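Local coordinates for protein Ceg4 (Legionella pneumophila subsp. pneumophila, PDB 6AOK) that acts as a HAD-like phosphotyrosine phosphatase, a bacterial effector that attenuates activation of eukaryotic MAPK pathways, at residues 33-38 against 42-47; 69-74 against 86-91. All coordinates share one frame; numbering follows the deposited sequence. Where two conformers were deposited one is given.

Contact 1 of 2, residues 33-38 against 42-47; sequences FTEFYQ and QGYKKD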
loop_
_atom_site.group_PDB
_atom_site.type_symbol
_atom_site.label_atom_id
_atom_site.label_comp_id
_atom_site.label_asym_id
_atom_site.label_seq_id
_atom_site.Cartn_x
_atom_site.Cartn_y
_atom_site.Cartn_z
ATOM N N PHE A 33 -4.826 13.327 11.361
ATOM C CA PHE A 33 -5.149 14.293 12.410
ATOM C C PHE A 33 -6.358 13.889 13.242
ATOM O O PHE A 33 -6.788 14.662 14.110
ATOM C CB PHE A 33 -5.366 15.673 11.767
ATOM C CG PHE A 33 -4.196 16.095 10.848
ATOM C CD1 PHE A 33 -2.943 16.401 11.404
ATOM C CD2 PHE A 33 -4.336 16.141 9.481
ATOM C CE1 PHE A 33 -1.836 16.768 10.574
ATOM C CE2 PHE A 33 -3.250 16.519 8.647
ATOM C CZ PHE A 33 -2.029 16.820 9.188
ATOM N N THR A 34 -6.913 12.703 13.010
ATOM C CA THR A 34 -8.056 12.241 13.782
ATOM C C THR A 34 -7.619 11.821 15.180
ATOM O O THR A 34 -6.457 11.455 15.408
ATOM C CB THR A 34 -8.732 11.045 13.092
ATOM O OG1 THR A 34 -7.795 9.946 13.010
ATOM C CG2 THR A 34 -9.199 11.421 11.721
ATOM N N GLU A 35 -8.593 11.783 16.114
ATOM C CA GLU A 35 -8.252 11.271 17.442
ATOM C C GLU A 35 -7.720 9.852 17.335
ATOM O O GLU A 35 -6.759 9.501 18.022
ATOM C CB GLU A 35 -9.436 11.290 18.402
ATOM C CG GLU A 35 -9.948 12.656 18.754
ATOM C CD GLU A 35 -8.932 13.489 19.525
ATOM O OE1 GLU A 35 -8.113 12.947 20.281
ATOM O OE2 GLU A 35 -8.953 14.709 19.345
ATOM N N PHE A 36 -8.311 9.028 16.458
ATOM C CA PHE A 36 -7.891 7.634 16.395
ATOM C C PHE A 36 -6.433 7.501 15.997
ATOM O O PHE A 36 -5.662 6.846 16.686
ATOM C CB PHE A 36 -8.765 6.816 15.442
ATOM C CG PHE A 36 -8.256 5.408 15.296
ATOM C CD1 PHE A 36 -8.201 4.562 16.408
ATOM C CD2 PHE A 36 -7.754 4.964 14.088
ATOM C CE1 PHE A 36 -7.700 3.257 16.284
ATOM C CE2 PHE A 36 -7.243 3.643 13.941
ATOM C CZ PHE A 36 -7.224 2.801 15.038
ATOM N N TYR A 37 -6.019 8.139 14.909
ATOM C CA TYR A 37 -4.613 8.059 14.527
ATOM C C TYR A 37 -3.708 8.631 15.620
ATOM O O TYR A 37 -2.643 8.067 15.944
ATOM C CB TYR A 37 -4.409 8.822 13.231
ATOM C CG TYR A 37 -3.046 8.661 12.616
ATOM C CD1 TYR A 37 -1.959 9.428 13.053
ATOM C CD2 TYR A 37 -2.850 7.742 11.597
ATOM C CE1 TYR A 37 -0.698 9.257 12.466
ATOM C CE2 TYR A 37 -1.614 7.575 10.995
ATOM C CZ TYR A 37 -0.550 8.320 11.432
ATOM O OH TYR A 37 0.684 8.132 10.852
ATOM N N GLN A 38 -4.092 9.769 16.171
ATOM C CA GLN A 38 -3.252 10.408 17.187
ATOM C C GLN A 38 -3.136 9.540 18.426
ATOM O O GLN A 38 -2.106 9.578 19.125
ATOM C CB GLN A 38 -3.828 11.790 17.544
ATOM C CG GLN A 38 -3.669 12.773 16.333
ATOM C CD GLN A 38 -2.251 13.293 16.213
ATOM O OE1 GLN A 38 -1.571 13.567 17.211
ATOM N NE2 GLN A 38 -1.835 13.512 15.022
ATOM N N GLN A 42 2.864 7.560 20.929
ATOM C CA GLN A 42 3.302 7.723 22.306
ATOM C C GLN A 42 3.063 9.161 22.760
ATOM O O GLN A 42 3.236 10.101 21.982
ATOM C CB GLN A 42 4.795 7.372 22.412
ATOM C CG GLN A 42 5.062 5.887 22.103
ATOM C CD GLN A 42 6.545 5.587 22.159
ATOM O OE1 GLN A 42 7.258 6.139 23.001
ATOM N NE2 GLN A 42 7.023 4.750 21.245
ATOM N N GLY A 43 2.639 9.321 24.008
ATOM C CA GLY A 43 2.393 10.650 24.576
ATOM C C GLY A 43 1.059 11.260 24.226
ATOM O O GLY A 43 0.822 12.424 24.565
ATOM N N TYR A 44 0.179 10.501 23.553
ATOM C CA TYR A 44 -1.140 10.969 23.165
ATOM C C TYR A 44 -1.905 11.606 24.302
ATOM O O TYR A 44 -1.991 11.062 25.404
ATOM C CB TYR A 44 -1.963 9.775 22.662
ATOM C CG TYR A 44 -3.423 10.086 22.466
ATOM C CD1 TYR A 44 -3.823 10.985 21.477
ATOM C CD2 TYR A 44 -4.405 9.408 23.200
ATOM C CE1 TYR A 44 -5.176 11.219 21.215
ATOM C CE2 TYR A 44 -5.773 9.662 22.973
ATOM C CZ TYR A 44 -6.143 10.546 21.965
ATOM O OH TYR A 44 -7.487 10.814 21.717
ATOM N N LYS A 45 -2.515 12.735 24.009
ATOM C CA LYS A 45 -3.439 13.382 24.912
ATOM C C LYS A 45 -4.659 13.728 24.096
ATOM O O LYS A 45 -4.534 14.241 22.985
ATOM C CB LYS A 45 -2.827 14.631 25.549
ATOM C CG LYS A 45 -1.661 14.300 26.449
ATOM C CD LYS A 45 -1.264 15.520 27.246
ATOM C CE LYS A 45 -0.897 16.685 26.321
ATOM N NZ LYS A 45 -1.447 17.963 26.873
ATOM N N LYS A 46 -5.826 13.405 24.631
ATOM C CA LYS A 46 -7.057 13.607 23.900
ATOM C C LYS A 46 -7.216 15.065 23.474
ATOM O O LYS A 46 -6.976 15.987 24.262
ATOM C CB LYS A 46 -8.224 13.185 24.771
ATOM C CG LYS A 46 -9.528 13.178 24.016
ATOM C CD LYS A 46 -10.508 12.124 24.547
ATOM C CE LYS A 46 -11.475 11.725 23.418
ATOM N NZ LYS A 46 -12.874 11.367 23.870
ATOM N N ASP A 47 -7.600 15.265 22.211
ATOM C CA ASP A 47 -7.824 16.588 21.638
ATOM C C ASP A 47 -6.540 17.406 21.536
ATOM O O ASP A 47 -6.591 18.656 21.480
ATOM C CB ASP A 47 -8.880 17.353 22.451
ATOM C CG ASP A 47 -9.650 18.315 21.609
ATOM O OD1 ASP A 47 -9.734 18.080 20.371
ATOM O OD2 ASP A 47 -10.134 19.327 22.182
#

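Contact 2 of 2, residues 69-74 against 86-91; sequences AKYGKY and DFLMSP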
loop_
_atom_site.group_PDB
_atom_site.type_symbol
_atom_site.label_atom_id
_atom_site.label_comp_id
_atom_site.label_asym_id
_atom_site.label_seq_id
_atom_site.Cartn_x
_atom_site.Cartn_y
_atom_site.Cartn_z
ATOM N N ALA A 69 -10.098 -2.211 19.843
ATOM C CA ALA A 69 -11.037 -1.450 20.680
ATOM C C ALA A 69 -11.996 -0.629 19.820
ATOM O O ALA A 69 -13.191 -0.501 20.133
ATOM C CB ALA A 69 -10.288 -0.509 21.625
ATOM N N LYS A 70 -11.494 -0.110 18.710
ATOM C CA LYS A 70 -12.291 0.729 17.829
ATOM C C LYS A 70 -13.224 -0.103 16.959
ATOM O O LYS A 70 -14.412 0.220 16.847
ATOM C CB LYS A 70 -11.373 1.597 16.967
ATOM C CG LYS A 70 -12.174 2.569 16.108
ATOM C CD LYS A 70 -11.283 3.549 15.453
ATOM C CE LYS A 70 -12.044 4.509 14.500
ATOM N NZ LYS A 70 -13.147 5.282 15.149
ATOM N N TYR A 71 -12.724 -1.181 16.361
ATOM C CA TYR A 71 -13.441 -1.910 15.318
ATOM C C TYR A 71 -13.862 -3.309 15.728
ATOM O O TYR A 71 -14.549 -3.983 14.948
ATOM C CB TYR A 71 -12.584 -2.013 14.046
ATOM C CG TYR A 71 -12.234 -0.694 13.391
ATOM C CD1 TYR A 71 -10.924 -0.225 13.363
ATOM C CD2 TYR A 71 -13.213 0.072 12.772
ATOM C CE1 TYR A 71 -10.619 0.933 12.784
ATOM C CE2 TYR A 71 -12.902 1.268 12.178
ATOM C CZ TYR A 71 -11.602 1.693 12.180
ATOM O OH TYR A 71 -11.252 2.887 11.588
ATOM N N GLY A 72 -13.480 -3.775 16.930
ATOM C CA GLY A 72 -13.676 -5.153 17.265
ATOM C C GLY A 72 -12.659 -6.002 16.541
ATOM O O GLY A 72 -11.780 -5.494 15.823
ATOM N N LYS A 73 -12.795 -7.320 16.724
ATOM C CA LYS A 73 -11.869 -8.273 16.128
ATOM C C LYS A 73 -12.106 -8.355 14.640
ATOM O O LYS A 73 -13.244 -8.346 14.182
ATOM C CB LYS A 73 -12.036 -9.666 16.740
ATOM C CG LYS A 73 -11.061 -10.015 17.863
ATOM C CD LYS A 73 -11.430 -9.287 19.130
ATOM C CE LYS A 73 -10.213 -8.926 19.976
ATOM N NZ LYS A 73 -10.554 -8.235 21.291
ATOM N N TYR A 74 -11.025 -8.439 13.875
ATOM C CA TYR A 74 -11.178 -8.594 12.432
ATOM C C TYR A 74 -11.363 -10.055 12.064
ATOM O O TYR A 74 -10.594 -10.648 11.315
ATOM C CB TYR A 74 -9.991 -8.013 11.698
ATOM C CG TYR A 74 -10.282 -7.760 10.250
ATOM C CD1 TYR A 74 -11.001 -6.640 9.855
ATOM C CD2 TYR A 74 -9.806 -8.614 9.266
ATOM C CE1 TYR A 74 -11.267 -6.405 8.549
ATOM C CE2 TYR A 74 -10.048 -8.364 7.952
ATOM C CZ TYR A 74 -10.776 -7.263 7.596
ATOM O OH TYR A 74 -11.034 -7.005 6.262
ATOM N N ASP A 86 -13.879 3.227 6.780
ATOM C CA ASP A 86 -13.084 3.789 5.681
ATOM C C ASP A 86 -11.621 4.015 6.047
ATOM O O ASP A 86 -10.798 4.162 5.132
ATOM C CB ASP A 86 -13.686 5.115 5.196
ATOM C CG ASP A 86 -14.990 4.928 4.439
ATOM O OD1 ASP A 86 -15.617 5.945 4.078
ATOM O OD2 ASP A 86 -15.402 3.766 4.203
ATOM N N PHE A 87 -11.263 4.032 7.344
ATOM C CA PHE A 87 -9.846 3.972 7.710
ATOM C C PHE A 87 -9.165 2.695 7.254
ATOM O O PHE A 87 -7.933 2.661 7.132
ATOM C CB PHE A 87 -9.665 3.995 9.213
ATOM C CG PHE A 87 -9.736 5.348 9.829
ATOM C CD1 PHE A 87 -10.959 5.992 9.974
ATOM C CD2 PHE A 87 -8.581 5.953 10.335
ATOM C CE1 PHE A 87 -11.041 7.228 10.581
ATOM C CE2 PHE A 87 -8.661 7.205 10.965
ATOM C CZ PHE A 87 -9.893 7.831 11.094
ATOM N N LEU A 88 -9.929 1.635 7.038
ATOM C CA LEU A 88 -9.372 0.323 6.757
ATOM C C LEU A 88 -9.329 0.055 5.248
ATOM O O LEU A 88 -9.905 0.794 4.440
ATOM C CB LEU A 88 -10.200 -0.752 7.470
ATOM C CG LEU A 88 -10.381 -0.610 8.976
ATOM C CD1 LEU A 88 -11.292 -1.720 9.434
ATOM C CD2 LEU A 88 -9.021 -0.770 9.596
HETATM N N MSE A 89 -8.633 -1.008 4.872
HETATM C CA MSE A 89 -8.650 -1.519 3.490
HETATM C C MSE A 89 -9.983 -2.130 3.186
HETATM O O MSE A 89 -10.532 -2.794 4.043
HETATM C CB MSE A 89 -7.632 -2.633 3.285
HETATM C CG MSE A 89 -6.251 -2.257 3.266
HETATM SE SE MSE A 89 -5.298 -3.821 2.617
HETATM C CE MSE A 89 -4.737 -4.469 4.386
ATOM N N SER A 90 -10.497 -1.988 1.963
ATOM C CA SER A 90 -11.705 -2.712 1.603
ATOM C C SER A 90 -11.415 -4.218 1.515
ATOM O O SER A 90 -10.278 -4.634 1.323
ATOM C CB SER A 90 -12.251 -2.227 0.253
ATOM O OG SER A 90 -11.305 -2.483 -0.776
ATOM N N PRO A 91 -12.444 -5.044 1.634
ATOM C CA PRO A 91 -12.257 -6.485 1.453
ATOM C C PRO A 91 -11.652 -6.839 0.111
ATOM O O PRO A 91 -10.905 -7.829 0.021
ATOM C CB PRO A 91 -13.690 -7.035 1.556
ATOM C CG PRO A 91 -14.462 -5.979 2.322
ATOM C CD PRO A 91 -13.842 -4.672 1.931
#

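Contact 1 of 2, residues 33-38 against 42-47
Glu35 reaches from the first turn of helix 35-39 to Tyr44 and Asp47 in the loop that follows the helix. Its CB lies 3.9 Å from Tyr44 OH. CG stands anti to the carbonyl carbon (chi1 -65°), and a bend at chi2 turns the carboxylate to the loop. OE1 does most of the work. It accepts a short bond of 2.6 Å from Tyr44 OH through its anti lone pair and lies at the edge of the Tyr44 ring. The backbone N of Asp47 reaches the same OE1 from the syn side at 3.1 Å, tilted 27° out of the carboxylate plane, on a nearly straight N-H line (174°). Two donors thus grip one oxygen and hold the carboxylate in place. OE2 receives a weak bond from the same Asp47 N. It also sits 3.6 Å from Asp47 OD1, a pairing of like charges that is probably unfavourable.

Gln38 O also approaches the Tyr44 ring obliquely, 3.2 Å from CD1. The Gln38 amide turns to other partners, Gln50 N and Val32 O. Thr34 N-caps the helix through Tyr37 N. This surface contact lies between strands 13-17 and 106-111, consistent with the C1 cap position of HAD phosphatases.

Contact 2 of 2, residues 69-74 against 86-91
Tyr71 meets Leu88 and Phe87 in a buried, largely apolar contact. It joins the C-terminal end of helix 60-71 to the loop that leads into helix 91-100. No hydrogen bond crosses between residues 69-74 and 86-91.

The Tyr71 ring is sandwiched. Leu88 lays CD1 over the middle of one face, 4.1 Å from the ring centroid and only 5° off the normal, a CH-pi contact. Its other methyl, CD2, lies 4.0 Å from Tyr71 CE1. On the opposite face, CG of the preceding Lys70 sits over the ring centre. The Tyr71 and Leu88 side chains run alongside each other, pointing opposite ways.

Phe87 takes the far end of the tyrosine. Its CB lies 3.1 Å from Tyr71 OH, and the two side chains cross at about a right angle. The chi1 of -63° puts the Tyr71 ring beside its own backbone N, with the hydroxyl directed to the loop. That hydroxyl bonds to Asp84 O, just before the second segment, so its polar end is satisfied within the buried site. Lys70 NZ pairs with Asp84 as well. Its cation-pi approach to Phe87 is long and at most weak.

Tyr125 of helix 116-125 touches both Tyr71 and Leu88. Gly72, with positive phi, ends helix 60-71, and Ser90 N-caps the next helix through Ala93 N. The Phe87 side chain lies about 7 Å from that of Asp20 and about 13 Å from the bound magnesium. This is a buried helix-to-loop contact of the probable C1 cap, near the metal site but not part of it.

Contact 1 lies at the surface, and contact 2 is buried. Their chemistry follows. Contact 1 depends on a carboxylate that collects hydrogen bonds, whereas contact 2 depends on rings and methyl groups, and the hydroxyl of Tyr71 goes to a backbone carbonyl nearby. Contact 1 joins a whole short helix to a loop, and contact 2 the C-terminal end of a longer one. Three residues separate the segments of contact 1, eleven those of contact 2. Both belong to the N-terminal, phosphatase part of the longer effector. Their centres are 18 Å apart, yet they touch: Phe36 CD1 packs 3.4 Å from Lys70 CD, and Thr34 OG1 lies 3.5 Å from Phe87 CE2. Contact 2 is nearer the centre of the chain.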